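Local atomic coordinates of amorpha-4,11-diene synthase (Artemisia annua, PDB entry 4GAX), a protein that probably cyclises farnesyl diphosphate into sesquiterpenes such as amorpha-4,11-diene, as a plant lyase of the terpene synthase family. Residues A[439-443]-A[444-448]; A[264-268]-A[269-273]; A[149-152]-A[153-156]. All blocks are in the same frame, centred on the assembly; numbering follows the deposited sequence.

Interaction 1 of 3, residues A[439-443]-A[444-448]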
loop_
_atom_site.group_PDB
_atom_site.type_symbol
_atom_site.label_atom_id
_atom_site.label_comp_id
_atom_site.label_asym_id
_atom_site.label_seq_id
_atom_site.Cartn_x
_atom_site.Cartn_y
_atom_site.Cartn_z
ATOM N N PHE A 439 15.899 -3.800 11.426
ATOM C CA PHE A 439 16.795 -2.765 10.915
ATOM C C PHE A 439 17.970 -3.348 10.156
ATOM O O PHE A 439 18.404 -2.778 9.155
ATOM C CB PHE A 439 17.284 -1.849 12.036
ATOM C CG PHE A 439 16.463 -0.603 12.183
ATOM C CD1 PHE A 439 16.520 0.387 11.216
ATOM C CD2 PHE A 439 15.635 -0.424 13.278
ATOM C CE1 PHE A 439 15.764 1.544 11.339
ATOM C CE2 PHE A 439 14.889 0.723 13.410
ATOM C CZ PHE A 439 14.954 1.711 12.437
ATOM N N GLU A 440 18.497 -4.472 10.637
ATOM C CA GLU A 440 19.531 -5.182 9.898
ATOM C C GLU A 440 19.011 -5.520 8.501
ATOM O O GLU A 440 19.713 -5.340 7.498
ATOM C CB GLU A 440 19.950 -6.458 10.636
ATOM C CG GLU A 440 20.677 -6.213 11.946
ATOM C CD GLU A 440 20.868 -7.491 12.752
ATOM O OE1 GLU A 440 20.377 -8.556 12.309
ATOM O OE2 GLU A 440 21.506 -7.430 13.828
ATOM N N TRP A 441 17.783 -6.013 8.435
ATOM C CA TRP A 441 17.154 -6.290 7.148
ATOM C C TRP A 441 17.147 -5.035 6.272
ATOM O O TRP A 441 17.632 -5.049 5.137
ATOM C CB TRP A 441 15.721 -6.793 7.343
ATOM C CG TRP A 441 15.066 -7.120 6.046
ATOM C CD1 TRP A 441 15.271 -8.236 5.279
ATOM C CD2 TRP A 441 14.105 -6.327 5.351
ATOM N NE1 TRP A 441 14.497 -8.181 4.149
ATOM C CE2 TRP A 441 13.765 -7.020 4.171
ATOM C CE3 TRP A 441 13.494 -5.094 5.612
ATOM C CZ2 TRP A 441 12.845 -6.522 3.254
ATOM C CZ3 TRP A 441 12.576 -4.603 4.704
ATOM C CH2 TRP A 441 12.259 -5.315 3.540
ATOM N N ALA A 442 16.613 -3.952 6.830
ATOM C CA ALA A 442 16.555 -2.650 6.161
ATOM C C ALA A 442 17.894 -2.185 5.599
ATOM O O ALA A 442 17.953 -1.666 4.482
ATOM C CB ALA A 442 15.988 -1.592 7.108
ATOM N N VAL A 443 18.970 -2.364 6.361
ATOM C CA VAL A 443 20.279 -1.892 5.904
ATOM C C VAL A 443 20.952 -2.877 4.947
ATOM O O VAL A 443 21.908 -2.527 4.265
ATOM C CB VAL A 443 21.240 -1.549 7.078
ATOM C CG1 VAL A 443 20.539 -0.671 8.117
ATOM C CG2 VAL A 443 21.770 -2.810 7.728
ATOM N N SER A 444 20.427 -4.096 4.878
ATOM C CA SER A 444 20.996 -5.149 4.041
ATOM C C SER A 444 20.860 -4.904 2.550
ATOM O O SER A 444 21.357 -5.708 1.756
ATOM C CB SER A 444 20.299 -6.484 4.333
ATOM O OG SER A 444 20.517 -6.883 5.667
ATOM N N GLU A 445 20.174 -3.827 2.169
ATOM C CA GLU A 445 19.744 -3.639 0.777
ATOM C C GLU A 445 18.995 -4.874 0.249
ATOM O O GLU A 445 19.431 -5.518 -0.710
ATOM C CB GLU A 445 20.930 -3.272 -0.125
ATOM C CG GLU A 445 21.490 -1.895 0.172
ATOM C CD GLU A 445 22.886 -1.674 -0.393
ATOM O OE1 GLU A 445 23.233 -2.283 -1.432
ATOM O OE2 GLU A 445 23.639 -0.886 0.224
ATOM N N PRO A 446 17.849 -5.199 0.875
ATOM C CA PRO A 446 17.098 -6.411 0.526
ATOM C C PRO A 446 16.448 -6.259 -0.838
ATOM O O PRO A 446 16.041 -5.149 -1.193
ATOM C CB PRO A 446 16.020 -6.474 1.613
ATOM C CG PRO A 446 15.774 -5.019 1.969
ATOM C CD PRO A 446 17.148 -4.381 1.882
ATOM N N PRO A 447 16.357 -7.357 -1.607
ATOM C CA PRO A 447 15.736 -7.307 -2.937
ATOM C C PRO A 447 14.338 -6.664 -2.948
ATOM O O PRO A 447 13.977 -5.987 -3.919
ATOM C CB PRO A 447 15.655 -8.782 -3.329
ATOM C CG PRO A 447 16.867 -9.383 -2.672
ATOM C CD PRO A 447 17.019 -8.653 -1.353
ATOM N N LEU A 448 13.554 -6.882 -1.897
ATOM C CA LEU A 448 12.190 -6.361 -1.867
ATOM C C LEU A 448 12.158 -4.826 -2.002
ATOM O O LEU A 448 11.319 -4.282 -2.720
ATOM C CB LEU A 448 11.474 -6.800 -0.594
ATOM C CG LEU A 448 10.083 -6.224 -0.306
ATOM C CD1 LEU A 448 9.089 -6.609 -1.398
ATOM C CD2 LEU A 448 9.584 -6.704 1.043
#
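Trp441 and Pro446 meet at about a right angle, the pyrrolidine ring set over the indole face. In Trp441 the bond to CB leaves the backbone pointing away from 444-448, and with CG anti to the backbone N (chi1 -178°) the indole returns toward the turn. Along the indole, Trp441 NE1 comes first, 3.4 Å from Pro446 CB; Trp441 CE2 follows under the same carbon, and Trp441 CZ2 lies 3.5 Å from Pro446 CG. Over the six-membered ring this is a CH-pi contact: Pro446 CG stands 3.7 Å from the Trp441 ring centroid and 18° off its normal. At the far end Trp441 CH2 reaches Leu448 CD2 at 3.9 Å, an oblique apolar contact that carries the packing into the next helix. Were Trp441 an alanine, Pro446 would probably lose the aromatic surface beneath its ring and Leu448 CD2 this apolar neighbour.

The polar part lies at the end of helix 436-443. Glu440 O takes a short bond of 2.5 Å from Ser444 OG, which approaches from above the carbonyl plane, and a weak one from Ser444 N. The same backbone N also donates to Trp441 O at 3.0 Å, so two successive carbonyls share one amide. Glu445 then leaves helical geometry with positive phi, and Pro446 CD passes Trp441 O at 3.4 Å.

Tyr427 of helix 419-429 and Thr514 and Thr516 also touch Trp441, while Leu448 packs on Ile507 of helix 489-513. A serine side chain bonded back to the last turn of one helix and a proline at the N-cap of the next make this a tight link between consecutive helices, 436-443 and 447-461, in the all-alpha terpene synthase fold.

Interaction 2 of 3, residues A[264-268]-A[269-273]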
loop_
_atom_site.group_PDB
_atom_site.type_symbol
_atom_site.label_atom_id
_atom_site.label_comp_id
_atom_site.label_asym_id
_atom_site.label_seq_id
_atom_site.Cartn_x
_atom_site.Cartn_y
_atom_site.Cartn_z
ATOM N N LYS A 264 -4.004 20.945 10.718
ATOM C CA LYS A 264 -3.653 22.072 11.600
ATOM C C LYS A 264 -2.145 22.286 11.642
ATOM O O LYS A 264 -1.665 23.412 11.526
ATOM C CB LYS A 264 -4.185 21.860 13.021
ATOM C CG LYS A 264 -5.594 22.374 13.217
ATOM C CD LYS A 264 -6.309 21.641 14.340
ATOM C CE LYS A 264 -7.813 21.684 14.133
ATOM N NZ LYS A 264 -8.549 21.025 15.246
ATOM N N TRP A 265 -1.420 21.188 11.836
ATOM C CA TRP A 265 0.040 21.174 11.781
ATOM C C TRP A 265 0.562 21.802 10.491
ATOM O O TRP A 265 1.450 22.665 10.522
ATOM C CB TRP A 265 0.514 19.728 11.869
ATOM C CG TRP A 265 2.004 19.498 11.735
ATOM C CD1 TRP A 265 2.951 19.610 12.728
ATOM C CD2 TRP A 265 2.704 19.040 10.563
ATOM N NE1 TRP A 265 4.196 19.279 12.233
ATOM C CE2 TRP A 265 4.071 18.923 10.912
ATOM C CE3 TRP A 265 2.306 18.733 9.252
ATOM C CZ2 TRP A 265 5.041 18.498 9.996
ATOM C CZ3 TRP A 265 3.265 18.315 8.344
ATOM C CH2 TRP A 265 4.619 18.198 8.718
ATOM N N TRP A 266 0.006 21.367 9.361
ATOM C CA TRP A 266 0.436 21.857 8.049
ATOM C C TRP A 266 0.105 23.332 7.869
ATOM O O TRP A 266 0.918 24.113 7.359
ATOM C CB TRP A 266 -0.206 21.023 6.916
ATOM C CG TRP A 266 0.303 21.401 5.553
ATOM C CD1 TRP A 266 -0.418 21.934 4.518
ATOM C CD2 TRP A 266 1.662 21.318 5.092
ATOM N NE1 TRP A 266 0.404 22.163 3.434
ATOM C CE2 TRP A 266 1.685 21.799 3.765
ATOM C CE3 TRP A 266 2.861 20.886 5.676
ATOM C CZ2 TRP A 266 2.862 21.848 3.007
ATOM C CZ3 TRP A 266 4.023 20.927 4.925
ATOM C CH2 TRP A 266 4.016 21.406 3.601
ATOM N N LYS A 267 -1.102 23.714 8.272
ATOM C CA LYS A 267 -1.523 25.099 8.148
ATOM C C LYS A 267 -0.637 26.023 8.982
ATOM O O LYS A 267 -0.407 27.174 8.613
ATOM C CB LYS A 267 -2.983 25.262 8.571
ATOM C CG LYS A 267 -3.449 26.726 8.593
ATOM C CD LYS A 267 -4.870 26.851 9.127
ATOM C CE LYS A 267 -5.274 28.316 9.293
ATOM N NZ LYS A 267 -5.146 29.058 8.013
ATOM N N ALA A 268 -0.128 25.519 10.104
ATOM C CA ALA A 268 0.741 26.336 10.949
ATOM C C ALA A 268 2.027 26.656 10.214
ATOM O O ALA A 268 2.581 27.751 10.347
ATOM C CB ALA A 268 1.052 25.605 12.241
ATOM N N PHE A 269 2.502 25.686 9.436
ATOM C CA PHE A 269 3.740 25.843 8.691
ATOM C C PHE A 269 3.649 26.964 7.648
ATOM O O PHE A 269 4.668 27.588 7.293
ATOM C CB PHE A 269 4.161 24.512 8.055
ATOM C CG PHE A 269 5.398 24.620 7.214
ATOM C CD1 PHE A 269 6.593 25.054 7.776
ATOM C CD2 PHE A 269 5.374 24.297 5.863
ATOM C CE1 PHE A 269 7.748 25.177 6.997
ATOM C CE2 PHE A 269 6.528 24.411 5.080
ATOM C CZ PHE A 269 7.713 24.855 5.653
ATOM N N ASP A 270 2.429 27.223 7.178
ATOM C CA ASP A 270 2.164 28.348 6.280
ATOM C C ASP A 270 3.034 28.224 5.033
ATOM O O ASP A 270 3.897 29.063 4.774
ATOM C CB ASP A 270 2.433 29.671 6.998
ATOM C CG ASP A 270 1.844 30.864 6.262
ATOM O OD1 ASP A 270 0.875 30.673 5.491
ATOM O OD2 ASP A 270 2.352 31.989 6.456
ATOM N N VAL A 271 2.791 27.164 4.269
ATOM C CA VAL A 271 3.653 26.770 3.161
ATOM C C VAL A 271 3.755 27.804 2.042
ATOM O O VAL A 271 4.826 27.991 1.455
ATOM C CB VAL A 271 3.233 25.382 2.588
ATOM C CG1 VAL A 271 1.922 25.481 1.813
ATOM C CG2 VAL A 271 4.338 24.792 1.718
ATOM N N LYS A 272 2.661 28.504 1.760
ATOM C CA LYS A 272 2.673 29.453 0.651
ATOM C C LYS A 272 3.628 30.602 0.938
ATOM O O LYS A 272 4.169 31.203 0.021
ATOM C CB LYS A 272 1.267 29.957 0.327
ATOM C CG LYS A 272 0.617 30.811 1.406
ATOM C CD LYS A 272 -0.775 30.286 1.752
ATOM C CE LYS A 272 -1.599 29.968 0.501
ATOM N NZ LYS A 272 -1.931 31.188 -0.290
ATOM N N ASN A 273 3.861 30.875 2.217
ATOM C CA ASN A 273 4.841 31.883 2.609
ATOM C C ASN A 273 6.230 31.324 2.914
ATOM O O ASN A 273 7.242 31.936 2.568
ATOM C CB ASN A 273 4.332 32.675 3.813
ATOM C CG ASN A 273 3.241 33.656 3.443
ATOM O OD1 ASN A 273 3.259 34.247 2.360
ATOM N ND2 ASN A 273 2.275 33.832 4.340
HETATM O O HOH W 1 0.853 25.302 4.934
HETATM O O HOH W 2 -1.183 28.735 6.578
#
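Trp266 is packed by two apolar side chains that follow it in the chain, Phe269 and Val271. Phe269 CD2 comes over a face of the indole, 3.7 Å from Trp266 CZ3, but the rings are tilted at 41° with centroids 5.4 Å apart, an oblique pairing. Val271 comes slightly closer: its CG2 lies 3.5 Å from Trp266 CZ2, with CB and CG1 also near that atom. In Val271 CG2 is anti to the backbone N while CG1 sits between N and the carbonyl carbon (chi1 72°), and both methyls thereby border the indole. At the polar corner of the ring, Trp266 NE1 is satisfied by a hydrogen bond to Asp280.

The backbone side is looser. Helix 238-269 ends here with weak amide bonds, Phe269 N to Trp265 O and Trp266 O, and Asp270 N to Trp266 O and Lys267 O, before Asp270 turns to positive phi. Water makes good part of the frayed pattern. One molecule donates to Trp266 O at 2.7 Å and accepts from Val271 N at 2.8 Å, standing above the indole plane. A second donates to both Lys267 O and Asp270 OD1, linking the carboxylate to the exposed helix end. The other oxygen, Asp270 OD2, is met on its syn side by Asn273 ND2 at 2.8 Å, a nearly straight bond (163°). Lys267 NZ remains 6.7 Å from Asp270 OD1, too far for a salt bridge.

The buried rings face the helical bundle: Trp266 and Phe269 both rest on Leu314 of helix 299-322, Phe269 also touches Pro352 and Leu356 of helix 351-370, and Trp266 meets Ile282 of helix 282-292, so the junction between helices 238-269 and 271-274 is seated against three others.

Interaction 3 of 3, residues A[149-152]-A[153-156]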
loop_
_atom_site.group_PDB
_atom_site.type_symbol
_atom_site.label_atom_id
_atom_site.label_comp_id
_atom_site.label_asym_id
_atom_site.label_seq_id
_atom_site.Cartn_x
_atom_site.Cartn_y
_atom_site.Cartn_z
ATOM N N PHE A 149 -8.041 -26.881 -18.633
ATOM C CA PHE A 149 -8.879 -26.566 -17.484
ATOM C C PHE A 149 -10.256 -27.199 -17.660
ATOM O O PHE A 149 -10.816 -27.197 -18.763
ATOM C CB PHE A 149 -8.985 -25.055 -17.260
ATOM C CG PHE A 149 -7.743 -24.444 -16.674
ATOM C CD1 PHE A 149 -7.487 -24.529 -15.309
ATOM C CD2 PHE A 149 -6.830 -23.781 -17.482
ATOM C CE1 PHE A 149 -6.342 -23.974 -14.757
ATOM C CE2 PHE A 149 -5.677 -23.223 -16.938
ATOM C CZ PHE A 149 -5.430 -23.321 -15.573
ATOM N N LYS A 150 -10.778 -27.763 -16.575
ATOM C CA LYS A 150 -12.033 -28.505 -16.617
ATOM C C LYS A 150 -13.191 -27.628 -17.076
ATOM O O LYS A 150 -13.262 -26.441 -16.732
ATOM C CB LYS A 150 -12.328 -29.117 -15.241
ATOM C CG LYS A 150 -11.429 -30.296 -14.897
ATOM C CD LYS A 150 -11.600 -30.754 -13.454
ATOM C CE LYS A 150 -10.933 -32.112 -13.251
ATOM N NZ LYS A 150 -10.717 -32.446 -11.811
ATOM N N GLN A 151 -14.089 -28.215 -17.865
ATOM C CA GLN A 151 -15.264 -27.504 -18.366
ATOM C C GLN A 151 -16.157 -26.983 -17.236
ATOM O O GLN A 151 -16.794 -25.935 -17.370
ATOM C CB GLN A 151 -16.071 -28.415 -19.300
ATOM C CG GLN A 151 -15.358 -28.762 -20.600
ATOM C CD GLN A 151 -15.134 -27.545 -21.476
ATOM O OE1 GLN A 151 -15.962 -26.633 -21.513
ATOM N NE2 GLN A 151 -14.006 -27.520 -22.182
ATOM N N SER A 152 -16.189 -27.714 -16.123
ATOM C CA SER A 152 -17.030 -27.363 -14.977
ATOM C C SER A 152 -16.599 -26.074 -14.254
ATOM O O SER A 152 -17.391 -25.467 -13.516
ATOM C CB SER A 152 -17.111 -28.537 -13.991
ATOM O OG SER A 152 -15.840 -28.865 -13.446
ATOM N N LEU A 153 -15.346 -25.666 -14.461
ATOM C CA LEU A 153 -14.834 -24.435 -13.869
ATOM C C LEU A 153 -15.553 -23.220 -14.423
ATOM O O LEU A 153 -15.938 -22.326 -13.669
ATOM C CB LEU A 153 -13.336 -24.279 -14.141
ATOM C CG LEU A 153 -12.402 -25.193 -13.353
ATOM C CD1 LEU A 153 -10.947 -24.853 -13.661
ATOM C CD2 LEU A 153 -12.696 -25.068 -11.865
ATOM N N LYS A 154 -15.716 -23.193 -15.746
ATOM C CA LYS A 154 -16.284 -22.041 -16.439
ATOM C C LYS A 154 -17.759 -21.891 -16.109
ATOM O O LYS A 154 -18.321 -20.802 -16.208
ATOM C CB LYS A 154 -16.112 -22.189 -17.951
ATOM C CG LYS A 154 -15.172 -23.308 -18.364
ATOM C CD LYS A 154 -15.526 -23.809 -19.760
ATOM C CE LYS A 154 -14.304 -23.846 -20.668
ATOM N NZ LYS A 154 -14.657 -23.458 -22.063
ATOM N N ASN A 155 -18.387 -22.993 -15.720
ATOM C CA ASN A 155 -19.800 -22.962 -15.382
ATOM C C ASN A 155 -20.010 -22.748 -13.892
ATOM O O ASN A 155 -20.950 -23.273 -13.293
ATOM C CB ASN A 155 -20.504 -24.220 -15.886
ATOM C CG ASN A 155 -20.451 -24.338 -17.394
ATOM O OD1 ASN A 155 -21.100 -23.571 -18.109
ATOM N ND2 ASN A 155 -19.665 -25.288 -17.890
ATOM N N HIS A 156 -19.108 -21.969 -13.302
ATOM C CA HIS A 156 -19.230 -21.562 -11.912
ATOM C C HIS A 156 -18.475 -20.262 -11.663
ATOM O O HIS A 156 -17.269 -20.272 -11.391
ATOM C CB HIS A 156 -18.708 -22.643 -10.972
ATOM C CG HIS A 156 -18.763 -22.247 -9.530
ATOM N ND1 HIS A 156 -17.771 -22.567 -8.628
ATOM C CD2 HIS A 156 -19.687 -21.537 -8.838
ATOM C CE1 HIS A 156 -18.084 -22.078 -7.442
ATOM N NE2 HIS A 156 -19.239 -21.448 -7.540
#
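Lys150 O accepts the backbone N-H of Leu153 at 3.2 Å, with an N-H...O angle of 152° and the donor above the carbonyl plane. One residue on, Lys154 N reaches Gln151 O only weakly, at 3.4 Å. The side chain of Lys154 crowds that same carbonyl, its CG being 3.2 Å from Gln151 O, while Asn155 ND2 lies 3.0 Å from it.

Both backbone bonds span three residues, and they define a short, weakly bonded single turn, 151-154, within the N-terminal domain of the terpene synthase; His156 then takes the N-cap position of helix 157-167.

On one flank Gln151 and Lys154 run side by side in the same direction. The Gln151 chain is bent at chi2 (-65°), which lays OE1 alongside the aliphatic part of the lysine, 3.4 Å from Lys154 CE. The charged tip goes on to His187, to which Lys154 NZ is hydrogen-bonded.

The apolar contact comes from Phe149 and Leu153, whose side chains approach at a slant: Leu153 CD1 is 3.8 Å from Phe149 CD1 and also near Phe149 CB. Outside these two segments, the Phe149 ring stacks on Phe183 of helix 175-194 and has a cation-pi partner in Lys143, while Lys150 NZ is held by Asn141 O.

Overall arrangement
From the N terminus the order is interaction 3, interaction 2, interaction 1. Each closes only a local turn between adjoining segments, so the three stand in series, with neither nesting nor crossing. Interaction 3 shapes a surface turn of the N-terminal domain ahead of helix 157-167. Interaction 2, where the long helix 238-269 gives way to 271-274, lies on the opposite side of the chain's centre, about 58 Å from interaction 3 between centres. Interaction 1 joins helices 436-443 and 447-461 in the metal-binding domain, its centre about 35 Å from that of interaction 2 and 44 Å from that of interaction 3. No two touch.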